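Local coordinates for alkylhydroperoxidase AhpD core: uncharacterized peroxidase-related protein (PDB 2PRR) that probably acts as an AhpD-like peroxidase of the carboxymuconolactone decarboxylase family, reducing hydroperoxides with a pair of cysteines, though its substrate is unknown, at residues D[85-88]-D[89-92]; D[173-176]-D[177-181]; D[92-95]-D[96-99]. One frame throughout, in Å; residues are numbered along the deposited sequence.

Contact 1: D[85-88]-D[89-92]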
loop_
_atom_site.group_PDB
_atom_site.type_symbol
_atom_site.label_atom_id
_atom_site.label_comp_id
_atom_site.label_asym_id
_atom_site.label_seq_id
_atom_site.Cartn_x
_atom_site.Cartn_y
_atom_site.Cartn_z
ATOM N N ASN D 85 8.738 9.561 -6.242
ATOM C CA ASN D 85 7.623 10.482 -6.454
ATOM C C ASN D 85 7.204 10.541 -7.920
ATOM O O ASN D 85 6.250 11.263 -8.268
ATOM C CB ASN D 85 8.041 11.909 -6.026
ATOM C CG ASN D 85 8.120 12.059 -4.536
ATOM O OD1 ASN D 85 7.459 11.329 -3.791
ATOM N ND2 ASN D 85 8.905 13.021 -4.080
ATOM N N GLN D 86 7.925 9.813 -8.780
ATOM C CA GLN D 86 7.670 9.809 -10.198
ATOM C C GLN D 86 7.626 11.203 -10.757
ATOM O O GLN D 86 6.699 11.555 -11.475
ATOM C CB GLN D 86 6.377 9.070 -10.523
ATOM C CG GLN D 86 6.417 7.666 -10.003
ATOM C CD GLN D 86 5.308 6.855 -10.524
ATOM O OE1 GLN D 86 4.443 6.467 -9.764
ATOM N NE2 GLN D 86 5.290 6.620 -11.846
ATOM N N CYS D 87 8.644 11.989 -10.413
ATOM C CA CYS D 87 8.759 13.328 -10.932
ATOM C C CYS D 87 9.617 13.288 -12.179
ATOM O O CYS D 87 10.851 13.121 -12.117
ATOM C CB CYS D 87 9.378 14.277 -9.922
ATOM S SG CYS D 87 9.573 15.975 -10.573
ATOM N N LEU D 88 8.959 13.485 -13.311
ATOM C CA LEU D 88 9.617 13.470 -14.587
ATOM C C LEU D 88 10.673 14.585 -14.732
ATOM O O LEU D 88 11.803 14.294 -15.109
ATOM C CB LEU D 88 8.547 13.509 -15.668
ATOM C CG LEU D 88 8.920 13.635 -17.144
ATOM C CD1 LEU D 88 10.018 12.654 -17.594
ATOM C CD2 LEU D 88 7.629 13.439 -17.943
ATOM N N TYR D 89 10.334 15.843 -14.432
ATOM C CA TYR D 89 11.344 16.948 -14.573
ATOM C C TYR D 89 12.595 16.655 -13.757
ATOM O O TYR D 89 13.702 16.661 -14.281
ATOM C CB TYR D 89 10.806 18.366 -14.199
ATOM C CG TYR D 89 11.911 19.471 -14.293
ATOM C CD1 TYR D 89 12.790 19.716 -13.240
ATOM C CD2 TYR D 89 12.072 20.217 -15.438
ATOM C CE1 TYR D 89 13.838 20.696 -13.338
ATOM C CE2 TYR D 89 13.118 21.226 -15.540
ATOM C CZ TYR D 89 13.977 21.430 -14.478
ATOM O OH TYR D 89 14.981 22.397 -14.561
ATOM N N CYS D 90 12.413 16.372 -12.474
ATOM C CA CYS D 90 13.535 16.187 -11.559
ATOM C C CYS D 90 14.425 14.991 -11.808
ATOM O O CYS D 90 15.652 15.080 -11.698
ATOM C CB CYS D 90 13.026 16.159 -10.114
ATOM S SG CYS D 90 12.349 17.749 -9.630
ATOM N N VAL D 91 13.806 13.852 -12.067
ATOM C CA VAL D 91 14.552 12.659 -12.374
ATOM C C VAL D 91 15.468 12.896 -13.582
ATOM O O VAL D 91 16.642 12.526 -13.569
ATOM C CB VAL D 91 13.578 11.517 -12.719
ATOM C CG1 VAL D 91 14.276 10.430 -13.437
ATOM C CG2 VAL D 91 12.907 10.970 -11.477
ATOM N N VAL D 92 14.890 13.478 -14.630
ATOM C CA VAL D 92 15.582 13.719 -15.875
ATOM C C VAL D 92 16.647 14.824 -15.749
ATOM O O VAL D 92 17.761 14.646 -16.184
ATOM C CB VAL D 92 14.570 14.016 -17.025
ATOM C CG1 VAL D 92 15.285 14.475 -18.296
ATOM C CG2 VAL D 92 13.704 12.744 -17.313
#
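Cys87 and Cys90 meet in a buried N-terminal cap, where the short loop after helix 71-84 turns into helix 88-102. Cys87 occupies the N-cap, and its SG accepts a hydrogen bond from Cys90 N at 3.4 Å, with the N-H pointing almost straight at the sulfur (161°). Cysteine suits the place because its sulfur can receive an amide left without a carbonyl partner in the first turn and still face a second thiol. The two sulfurs, Cys87 SG and Cys90 SG, are 3.4 Å apart, too far for a disulfide but in van der Waals contact. Their torsions turn the sulfurs toward each other: SG of Cys87 stands opposite its own backbone N (chi1 179°), whereas SG of Cys90 lies beside its own N (chi1 -66°). Such a Cys-X-X-Cys pair at a helix start is the redox motif of AhpD-type peroxidases, consistent with a role in peroxide reduction here. From Cys87 onward the helix takes up its regular bonds, Val91 N to Cys87 O at 3.0 Å and Val92 N to Leu88 O at 3.2 Å. The beta-branched Val91 packs against the same first carbonyl, setting CG2 beside Cys87 O. One turn apart, Leu88 and Val92 run side by side in the same direction, with CD1 of Leu88 and CG2 of Val92 at 3.7 Å; both lean on Pro183, and Leu88 also meets Lys117 of the second subunit. Before the cap, Gln86 takes a positive phi that closes helix 71-84 in a Schellman motif, and its NE2 bonds to Val113 O of the second subunit.

Contact 2: D[173-176]-D[177-181]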
loop_
_atom_site.group_PDB
_atom_site.type_symbol
_atom_site.label_atom_id
_atom_site.label_comp_id
_atom_site.label_asym_id
_atom_site.label_seq_id
_atom_site.Cartn_x
_atom_site.Cartn_y
_atom_site.Cartn_z
ATOM N N ASN D 173 9.503 18.400 -6.396
ATOM C CA ASN D 173 8.776 17.356 -7.108
ATOM C C ASN D 173 7.322 17.670 -7.242
ATOM O O ASN D 173 6.775 17.608 -8.346
ATOM C CB ASN D 173 8.840 16.027 -6.378
ATOM C CG ASN D 173 10.172 15.358 -6.450
ATOM O OD1 ASN D 173 10.302 14.319 -5.826
ATOM N ND2 ASN D 173 11.206 15.963 -7.147
ATOM N N ARG D 174 6.707 17.977 -6.098
ATOM C CA ARG D 174 5.288 18.296 -6.012
ATOM C C ARG D 174 4.845 19.497 -6.843
ATOM O O ARG D 174 3.772 19.487 -7.405
ATOM C CB ARG D 174 4.881 18.426 -4.547
ATOM C CG ARG D 174 4.777 17.045 -3.895
ATOM C CD ARG D 174 4.440 17.082 -2.414
ATOM N NE ARG D 174 4.413 15.721 -1.861
ATOM C CZ ARG D 174 5.492 14.984 -1.620
ATOM N NH1 ARG D 174 6.727 15.446 -1.843
ATOM N NH2 ARG D 174 5.360 13.764 -1.158
HETATM N N MSE D 175 5.677 20.519 -6.928
HETATM C CA MSE D 175 5.396 21.653 -7.769
HETATM C C MSE D 175 5.513 21.259 -9.243
HETATM O O MSE D 175 4.643 21.588 -10.058
HETATM C CB MSE D 175 6.381 22.800 -7.471
HETATM C CG MSE D 175 6.139 23.489 -6.153
HETATM SE SE MSE D 175 4.417 24.306 -6.026
HETATM C CE MSE D 175 4.353 25.322 -7.554
ATOM N N ALA D 176 6.605 20.549 -9.540
ATOM C CA ALA D 176 6.934 20.051 -10.860
ATOM C C ALA D 176 5.833 19.258 -11.465
ATOM O O ALA D 176 5.487 19.458 -12.646
ATOM C CB ALA D 176 8.183 19.184 -10.788
ATOM N N ASN D 177 5.315 18.335 -10.654
ATOM C CA ASN D 177 4.263 17.453 -11.074
ATOM C C ASN D 177 2.965 18.180 -11.177
ATOM O O ASN D 177 2.200 17.893 -12.057
ATOM C CB ASN D 177 4.113 16.281 -10.098
ATOM C CG ASN D 177 5.160 15.209 -10.286
ATOM O OD1 ASN D 177 5.632 14.993 -11.377
ATOM N ND2 ASN D 177 5.451 14.475 -9.242
ATOM N N THR D 178 2.681 19.107 -10.277
ATOM C CA THR D 178 1.395 19.804 -10.323
ATOM C C THR D 178 1.246 20.694 -11.560
ATOM O O THR D 178 0.176 20.721 -12.174
ATOM C CB THR D 178 1.137 20.630 -9.057
ATOM O OG1 THR D 178 1.118 19.777 -7.902
ATOM C CG2 THR D 178 -0.191 21.333 -9.160
ATOM N N ILE D 179 2.310 21.406 -11.929
ATOM C CA ILE D 179 2.253 22.339 -13.055
ATOM C C ILE D 179 2.612 21.721 -14.435
ATOM O O ILE D 179 2.473 22.380 -15.473
ATOM C CB ILE D 179 3.136 23.628 -12.787
ATOM C CG1 ILE D 179 4.625 23.352 -12.883
ATOM C CG2 ILE D 179 2.843 24.251 -11.416
ATOM C CD1 ILE D 179 5.443 24.663 -12.939
ATOM N N GLY D 180 3.067 20.470 -14.442
ATOM C CA GLY D 180 3.459 19.790 -15.658
ATOM C C GLY D 180 4.794 20.299 -16.123
ATOM O O GLY D 180 5.028 20.486 -17.340
HETATM N N MSE D 181 5.693 20.513 -15.173
HETATM C CA MSE D 181 6.988 21.085 -15.507
HETATM C C MSE D 181 7.727 20.108 -16.423
HETATM O O MSE D 181 7.843 18.918 -16.112
HETATM C CB MSE D 181 7.764 21.408 -14.250
HETATM C CG MSE D 181 8.932 22.385 -14.511
HETATM SE SE MSE D 181 9.958 22.346 -13.019
HETATM C CE MSE D 181 8.796 23.311 -11.973
#
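Thr178 reaches back one turn to Arg174, and two donors of the one residue grip Arg174 O. The hydroxyl OG1, held beside its own backbone N by chi1 of -61°, donates to Arg174 O at 2.7 Å and comes in nearly end-on to the carbonyl. Thr178 N donates to that oxygen too, at 3.1 Å, but from above the carbonyl plane. A threonine is well placed here, since it buries its hydroxyl against the backbone of its own helix. Next along, Ile179 N bonds to Met175 O at 3.0 Å, while its CG1, lying between backbone N and carbonyl carbon (chi1 73°), comes to 3.3 Å from Met175 O. The last bond spans five residues: Met181 N donates in the carbonyl plane to Ala176 O at 2.7 Å. The small Ala176 leaves room for the selenomethionine Met181, whose CB lies 4.1 Å from Ala176 CB and whose CE comes to 3.9 Å from Ala176 CA. Farther out, Met181 packs on Tyr89 and on Val41 and Thr44 of helix 40-45. The third subunit covers another flank: Arg174, already bonded to Gly170 O, also donates through NE to Cys135 O there, and Trp160 of that subunit packs on the selenomethionine Met175 and on Ile179. Gly180 makes the exit possible, its phi of 76° lying in the left-handed region that glycine enters without strain. A left-handed glycine followed by an amide bonded five residues back is a classic way of ending an alpha helix.

Contact 3: D[92-95]-D[96-99]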
loop_
_atom_site.group_PDB
_atom_site.type_symbol
_atom_site.label_atom_id
_atom_site.label_comp_id
_atom_site.label_asym_id
_atom_site.label_seq_id
_atom_site.Cartn_x
_atom_site.Cartn_y
_atom_site.Cartn_z
ATOM N N VAL D 92 14.890 13.478 -14.630
ATOM C CA VAL D 92 15.582 13.719 -15.875
ATOM C C VAL D 92 16.647 14.824 -15.749
ATOM O O VAL D 92 17.761 14.646 -16.184
ATOM C CB VAL D 92 14.570 14.016 -17.025
ATOM C CG1 VAL D 92 15.285 14.475 -18.296
ATOM C CG2 VAL D 92 13.704 12.744 -17.313
ATOM N N ALA D 93 16.282 15.929 -15.123
ATOM C CA ALA D 93 17.172 17.075 -14.937
ATOM C C ALA D 93 18.355 16.731 -14.041
ATOM O O ALA D 93 19.492 16.969 -14.399
ATOM C CB ALA D 93 16.383 18.239 -14.355
ATOM N N HIS D 94 18.078 16.145 -12.883
ATOM C CA HIS D 94 19.118 15.765 -11.945
ATOM C C HIS D 94 19.857 14.485 -12.262
ATOM O O HIS D 94 20.862 14.188 -11.634
ATOM C CB HIS D 94 18.577 15.824 -10.504
ATOM C CG HIS D 94 18.171 17.203 -10.145
ATOM N ND1 HIS D 94 19.096 18.188 -9.876
ATOM C CD2 HIS D 94 16.968 17.817 -10.179
ATOM C CE1 HIS D 94 18.470 19.334 -9.692
ATOM N NE2 HIS D 94 17.179 19.136 -9.868
ATOM N N GLY D 95 19.361 13.702 -13.208
ATOM C CA GLY D 95 20.103 12.540 -13.658
ATOM C C GLY D 95 21.258 13.058 -14.501
ATOM O O GLY D 95 22.368 12.569 -14.419
ATOM N N ALA D 96 20.975 14.053 -15.318
ATOM C CA ALA D 96 21.979 14.664 -16.191
ATOM C C ALA D 96 23.116 15.224 -15.372
ATOM O O ALA D 96 24.265 14.955 -15.635
ATOM C CB ALA D 96 21.351 15.758 -17.028
ATOM N N ILE D 97 22.762 15.948 -14.330
ATOM C CA ILE D 97 23.712 16.595 -13.440
ATOM C C ILE D 97 24.487 15.557 -12.633
ATOM O O ILE D 97 25.668 15.722 -12.407
ATOM C CB ILE D 97 22.988 17.583 -12.523
ATOM C CG1 ILE D 97 22.233 18.635 -13.361
ATOM C CG2 ILE D 97 23.981 18.278 -11.602
ATOM C CD1 ILE D 97 21.136 19.353 -12.614
ATOM N N LEU D 98 23.809 14.494 -12.189
ATOM C CA LEU D 98 24.460 13.385 -11.487
ATOM C C LEU D 98 25.517 12.705 -12.367
ATOM O O LEU D 98 26.617 12.398 -11.900
ATOM C CB LEU D 98 23.408 12.359 -11.054
ATOM C CG LEU D 98 23.889 11.014 -10.533
ATOM C CD1 LEU D 98 24.902 11.157 -9.462
ATOM C CD2 LEU D 98 22.672 10.211 -10.061
ATOM N N ARG D 99 25.177 12.456 -13.631
ATOM C CA ARG D 99 26.107 11.837 -14.584
ATOM C C ARG D 99 27.325 12.706 -14.822
ATOM O O ARG D 99 28.427 12.215 -14.879
ATOM C CB ARG D 99 25.431 11.546 -15.926
ATOM C CG ARG D 99 24.433 10.369 -15.871
ATOM C CD ARG D 99 23.988 10.010 -17.254
ATOM N NE ARG D 99 23.254 11.080 -17.925
ATOM C CZ ARG D 99 21.936 11.214 -17.876
ATOM N NH1 ARG D 99 21.186 10.356 -17.186
ATOM N NH2 ARG D 99 21.353 12.204 -18.516
HETATM O O HOH W 1 18.421 12.366 -17.469
#
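The middle of helix 88-102, where His94 and Ile97 lie alongside each other, carries the histidine one turn beyond the Cys-X-X-Cys pair. That spacing, together with Glu75, recalls the AhpD-type signature, a distant glutamate followed by Cys-X-X-Cys and a histidine four residues after the second cysteine. CD1 of Ile97 approaches the His94 ring obliquely, 3.6 Å from ND1, and so lends one apolar neighbour to a ring whose ND1 is hydrogen-bonded to Glu75 and whose NE2 is hydrogen-bonded to a di(hydroxyethyl)ether molecule, probably from the crystallisation liquor. The same methyl, CD1 of Ile97, sits 3.4 Å from Ala93 O, which Ile97 N reaches by a weak bond only. On another flank Arg99 folds back, bent at chi3 (-63°), until Gly95 O lies over one face of its guanidinium, 3.6 Å from the plane and offset toward the rim. Glycine, without a side chain, lets the flat group lie close to the backbone. At the guanidinium edge a water accepts from Arg99 NH2 at 3.1 Å and donates to Val92 O at 2.7 Å, while Ala96 N bonds to Val92 O only weakly at 3.4 Å. The water thus supplements a stretched helix bond, and the bonds of NH2 to the water and to Met190 O should restrain the guanidinium's rotation.

In the fold
All three contacts are largely buried, but they differ in their surroundings. Contacts 1 and 3 are successive parts of helix 88-102 and share Val92: contact 1 is its start, with two cysteines; contact 3 is its middle, where a histidine, an arginine and a water add polar groups, and no other subunit touches it. Contact 2 closes helix 156-179 farther from the chain's centre, relies chiefly on backbone carbonyls, and lies against the third subunit, which contact 1 also touches. It meets contact 1 directly, Asn173 OD1 receiving a probable hydrogen bond from Asn85 ND2 at 2.6 Å, while Ala176 CB packs 3.5 Å from Cys87 SG. Contacts 2 and 3 stay about 7 Å apart at their nearest atoms.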